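Local coordinates for nuclear inclusion protein A (Tobacco vein mottling virus, PDB 3MMG) that probably acts as a 3C-type cysteine protease of the potyviral peptidase family C4, cutting peptide bonds with a chymotrypsin-like two-barrel fold, at residues H167-T172 with I208-F213; Y40-Q45 with V180-K185. The protein carries 3 engineered substitutions. One frame throughout, in Å; residues are numbered along the deposited sequence.

Contact 1. Residues H167-T172 with I208-F213; sequences HSLTHT and ISWGSF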
# COMPACT_ATOMS: atom_id res chain seq x y z
N HIS A 167 -0.89 -4.58 0.85
CA HIS A 167 -2.01 -5.52 0.70
C HIS A 167 -2.98 -5.06 -0.41
O HIS A 167 -3.17 -3.87 -0.58
CB HIS A 167 -2.74 -5.72 2.02
CG HIS A 167 -3.91 -6.65 1.88
ND1 HIS A 167 -3.75 -7.97 1.50
CD2 HIS A 167 -5.24 -6.47 2.08
CE1 HIS A 167 -4.94 -8.56 1.46
NE2 HIS A 167 -5.86 -7.66 1.79
N SER A 168 -3.60 -5.99 -1.15
CA SER A 168 -4.42 -5.60 -2.29
C SER A 168 -5.74 -6.37 -2.46
O SER A 168 -6.79 -5.75 -2.48
CB SER A 168 -3.61 -5.67 -3.60
OG SER A 168 -4.42 -5.36 -4.73
N LEU A 169 -5.66 -7.69 -2.56
CA LEU A 169 -6.77 -8.54 -3.03
C LEU A 169 -7.12 -9.59 -2.04
O LEU A 169 -6.28 -10.03 -1.26
CB LEU A 169 -6.39 -9.32 -4.30
CG LEU A 169 -5.98 -8.72 -5.62
CD1 LEU A 169 -5.59 -9.86 -6.55
CD2 LEU A 169 -7.16 -7.91 -6.18
N THR A 170 -8.36 -10.07 -2.16
CA THR A 170 -8.78 -11.31 -1.55
C THR A 170 -9.65 -12.06 -2.57
O THR A 170 -10.29 -11.47 -3.44
CB THR A 170 -9.52 -11.08 -0.21
OG1 THR A 170 -9.72 -12.33 0.45
CG2 THR A 170 -10.86 -10.38 -0.42
N HIS A 171 -9.63 -13.38 -2.47
CA HIS A 171 -10.48 -14.20 -3.30
C HIS A 171 -11.93 -13.99 -2.86
O HIS A 171 -12.21 -13.81 -1.68
CB HIS A 171 -10.06 -15.65 -3.13
CG HIS A 171 -10.70 -16.58 -4.12
ND1 HIS A 171 -11.97 -17.08 -3.95
CD2 HIS A 171 -10.23 -17.10 -5.27
CE1 HIS A 171 -12.27 -17.87 -4.97
NE2 HIS A 171 -11.23 -17.91 -5.78
N THR A 172 -12.87 -14.01 -3.80
CA THR A 172 -14.24 -13.65 -3.47
C THR A 172 -14.98 -14.72 -2.65
O THR A 172 -16.00 -14.41 -2.01
CB THR A 172 -15.06 -13.35 -4.73
OG1 THR A 172 -15.04 -14.51 -5.57
CG2 THR A 172 -14.47 -12.18 -5.50
N ILE A 208 -3.92 -3.20 -15.25
CA ILE A 208 -3.20 -4.02 -14.27
C ILE A 208 -3.07 -5.43 -14.87
O ILE A 208 -3.98 -5.88 -15.56
CB ILE A 208 -3.94 -4.00 -12.91
CG1 ILE A 208 -3.73 -2.63 -12.25
CG2 ILE A 208 -3.47 -5.14 -11.99
CD1 ILE A 208 -4.75 -2.27 -11.21
N SER A 209 -1.94 -6.08 -14.62
CA SER A 209 -1.70 -7.46 -15.09
C SER A 209 -2.38 -8.46 -14.13
O SER A 209 -2.08 -8.47 -12.93
CB SER A 209 -0.20 -7.74 -15.17
OG SER A 209 0.43 -7.06 -16.26
N TRP A 210 -3.28 -9.29 -14.67
CA TRP A 210 -4.12 -10.17 -13.84
C TRP A 210 -3.77 -11.66 -13.93
O TRP A 210 -4.24 -12.45 -13.10
CB TRP A 210 -5.62 -9.98 -14.17
CG TRP A 210 -6.09 -8.63 -13.77
CD1 TRP A 210 -6.31 -7.57 -14.59
CD2 TRP A 210 -6.33 -8.17 -12.43
NE1 TRP A 210 -6.68 -6.46 -13.85
CE2 TRP A 210 -6.71 -6.80 -12.52
CE3 TRP A 210 -6.28 -8.78 -11.17
CZ2 TRP A 210 -7.03 -6.04 -11.40
CZ3 TRP A 210 -6.61 -8.04 -10.05
CH2 TRP A 210 -6.96 -6.66 -10.17
N GLY A 211 -2.95 -12.04 -14.90
CA GLY A 211 -2.62 -13.45 -15.10
C GLY A 211 -3.92 -14.22 -15.20
O GLY A 211 -4.81 -13.85 -15.97
N SER A 212 -4.05 -15.27 -14.39
CA SER A 212 -5.25 -16.11 -14.42
C SER A 212 -6.36 -15.66 -13.48
O SER A 212 -7.38 -16.34 -13.36
CB SER A 212 -4.89 -17.58 -14.18
OG SER A 212 -4.59 -17.82 -12.81
N PHE A 213 -6.20 -14.51 -12.81
CA PHE A 213 -7.28 -13.96 -11.98
C PHE A 213 -8.40 -13.36 -12.83
O PHE A 213 -8.13 -12.79 -13.88
CB PHE A 213 -6.78 -12.80 -11.13
CG PHE A 213 -5.91 -13.18 -9.98
CD1 PHE A 213 -4.81 -12.38 -9.65
CD2 PHE A 213 -6.19 -14.30 -9.20
CE1 PHE A 213 -4.00 -12.71 -8.57
CE2 PHE A 213 -5.39 -14.64 -8.12
CZ PHE A 213 -4.29 -13.84 -7.79
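Within 167-172, L169 carries the contact and divides its two methyl groups between two aromatic rings, those of W210 and F213. The side chain lies beside its own backbone N (chi1 -61°) and is otherwise extended, which carries the fork at CG across to the opposite loop. CD2 approaches the indole at its edge, in the ring plane. L169 CD2 is 3.9 Å from W210 CZ3. L169 CD1 is 3.8 Å from F213 CE1. L169 and F213 point at each other from opposite directions, whereas L169 meets W210 at a slant.

A type II' turn from W210 to F213 lets both rings reach L169. The turn is closed by a hydrogen bond of 2.9 Å from F213 N to W210 O, and G211 takes the positive phi. The indole is further fixed by a hydrogen bond from W210 NE1 to A205 O, and I208 CG2 lies 3.6 Å above one of its faces, measured to the ring plane. F213 also meets Y178 edge-to-face.

L169 sits at a classic beta bulge with S168, both facing Y178. L169 packs on an aromatic side chain of the bound peptide and F213 on an apolar one. The contact itself is wholly apolar, which is consistent with an apolar wall beside the peptide, while the indole NE1 finds its polar partner outside the two segments.

Contact 2. Residues Y40-Q45 with V180-K185; sequences YIIANQ and VEFPEK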
# COMPACT_ATOMS: atom_id res chain seq x y z
N TYR A 40 5.29 12.42 -0.69
CA TYR A 40 4.54 11.43 -1.45
C TYR A 40 3.73 10.51 -0.54
O TYR A 40 4.16 10.19 0.57
CB TYR A 40 5.49 10.55 -2.29
CG TYR A 40 6.45 11.36 -3.12
CD1 TYR A 40 7.82 11.34 -2.84
CD2 TYR A 40 5.99 12.13 -4.18
CE1 TYR A 40 8.72 12.13 -3.59
CE2 TYR A 40 6.87 12.91 -4.95
CZ TYR A 40 8.23 12.89 -4.65
OH TYR A 40 9.11 13.66 -5.40
N ILE A 41 2.58 10.11 -1.05
CA ILE A 41 1.76 9.05 -0.47
C ILE A 41 1.70 7.89 -1.45
O ILE A 41 1.34 8.08 -2.61
CB ILE A 41 0.29 9.53 -0.21
CG1 ILE A 41 0.28 10.82 0.63
CG2 ILE A 41 -0.55 8.43 0.47
CD1 ILE A 41 0.89 10.67 1.98
N ILE A 42 2.07 6.70 -0.97
CA ILE A 42 2.08 5.50 -1.80
C ILE A 42 0.81 4.75 -1.42
O ILE A 42 0.54 4.52 -0.22
CB ILE A 42 3.31 4.64 -1.48
CG1 ILE A 42 4.63 5.35 -1.86
CG2 ILE A 42 3.18 3.25 -2.11
CD1 ILE A 42 5.82 4.93 -1.00
N ALA A 43 0.01 4.39 -2.42
CA ALA A 43 -1.27 3.75 -2.13
C ALA A 43 -1.60 2.73 -3.21
O ALA A 43 -0.88 2.61 -4.20
CB ALA A 43 -2.38 4.81 -2.04
N ASN A 44 -2.69 1.99 -3.02
CA ASN A 44 -3.22 1.15 -4.11
C ASN A 44 -3.83 2.03 -5.20
O ASN A 44 -4.48 3.02 -4.89
CB ASN A 44 -4.32 0.23 -3.61
CG ASN A 44 -3.85 -0.73 -2.54
OD1 ASN A 44 -3.96 -0.44 -1.36
ND2 ASN A 44 -3.27 -1.86 -2.95
N GLN A 45 -3.66 1.66 -6.48
CA GLN A 45 -4.46 2.31 -7.55
C GLN A 45 -5.96 2.26 -7.30
O GLN A 45 -6.68 3.23 -7.59
CB GLN A 45 -4.18 1.72 -8.94
CG GLN A 45 -2.82 2.14 -9.48
CD GLN A 45 -2.58 1.61 -10.87
OE1 GLN A 45 -3.50 1.21 -11.55
NE2 GLN A 45 -1.32 1.60 -11.29
N VAL A 180 0.52 -6.72 -3.44
CA VAL A 180 1.17 -6.30 -4.71
C VAL A 180 2.58 -5.87 -4.36
O VAL A 180 2.76 -5.08 -3.44
CB VAL A 180 0.42 -5.14 -5.45
CG1 VAL A 180 0.07 -3.98 -4.47
CG2 VAL A 180 1.22 -4.65 -6.67
N GLU A 181 3.57 -6.39 -5.10
CA GLU A 181 4.97 -6.13 -4.80
C GLU A 181 5.42 -4.80 -5.35
O GLU A 181 4.95 -4.37 -6.41
CB GLU A 181 5.85 -7.24 -5.40
CG GLU A 181 5.75 -7.33 -6.92
CD GLU A 181 6.98 -7.92 -7.59
OE1 GLU A 181 7.34 -9.06 -7.29
OE2 GLU A 181 7.56 -7.23 -8.44
N PHE A 182 6.35 -4.16 -4.65
CA PHE A 182 7.11 -3.05 -5.22
C PHE A 182 8.05 -3.56 -6.29
O PHE A 182 8.54 -4.69 -6.19
CB PHE A 182 7.88 -2.29 -4.11
CG PHE A 182 6.95 -1.48 -3.28
CD1 PHE A 182 6.42 -2.01 -2.10
CD2 PHE A 182 6.48 -0.26 -3.74
CE1 PHE A 182 5.48 -1.30 -1.36
CE2 PHE A 182 5.53 0.47 -3.00
CZ PHE A 182 5.02 -0.06 -1.81
N PRO A 183 8.29 -2.74 -7.32
CA PRO A 183 9.26 -3.08 -8.34
C PRO A 183 10.70 -2.77 -7.90
O PRO A 183 10.93 -2.13 -6.87
CB PRO A 183 8.86 -2.15 -9.49
CG PRO A 183 8.40 -0.91 -8.78
CD PRO A 183 7.62 -1.46 -7.61
N GLU A 184 11.66 -3.24 -8.69
CA GLU A 184 13.07 -2.94 -8.48
C GLU A 184 13.29 -1.44 -8.58
O GLU A 184 12.64 -0.78 -9.39
CB GLU A 184 13.90 -3.62 -9.57
CG GLU A 184 15.38 -3.85 -9.22
CD GLU A 184 16.17 -4.48 -10.38
OE1 GLU A 184 15.56 -4.86 -11.42
OE2 GLU A 184 17.41 -4.60 -10.26
N LYS A 185 14.21 -0.92 -7.76
CA LYS A 185 14.64 0.50 -7.79
C LYS A 185 13.45 1.45 -7.68
O LYS A 185 13.37 2.48 -8.38
CB LYS A 185 15.44 0.76 -9.07
CG LYS A 185 16.75 -0.01 -9.07
CD LYS A 185 17.53 0.18 -10.35
CE LYS A 185 18.78 -0.69 -10.31
NZ LYS A 185 19.34 -0.90 -11.69
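I42 is the first residue of 40-45 to meet the other segment, and it touches F182. Its CG2 branch is anti to the backbone N and runs to the edge of the phenyl ring, in the ring plane. I42 CG2 lies 3.7 Å from F182 CE2 and 3.8 Å from F182 CZ. The methyl therefore straddles the CE2-CZ bond instead of resting on a face. The backbones stay well apart here, with 10.5 Å between I42 CA and F182 CA, so side chains do the bridging. F100 touches I42 as well and meets F182 edge-to-face.

A43 turns its CB away from the other segment and bonds through its backbone to I83. N44 then brings the contact back. N44 ND2 passes 4.2 Å from V180 CG1, a loose polar-on-apolar touch. ND2 is hydrogen-bonded to D81 OD2 and also to H167 O, so two acceptors grip the buried amide nitrogen.

V180 lies near the end of strand 177-181 of the six-stranded barrel, and F182 is just past the strand, in the loop. Strand 40-43 belongs to the seven-stranded sheet. The arrangement is the buried seam between the two beta-barrel domains of the chymotrypsin-like fold of PA-clan peptidases.

The centres of contact 1 and contact 2 lie 16 Å apart, and their segments alternate along the chain. Strands 163-171 and 177-181 are neighbours in one barrel, so both contacts reach the same sheet. Their direct join is the probable hydrogen bond N44 ND2 to H167 O, 3.1 Å long. D81, the partner of N44 in contact 2, also bonds S168 OG. S168 CB packs 4.1 Å from V180 CG1, and I208 CD1 lies 3.7 Å from Q45 OE1. Contact 1 borders the bound peptide: L169, T170 and H171 pair with it antiparallel, and H167 NE2 bonds one of its polar side chains. Contact 2 sits deeper, between the barrels.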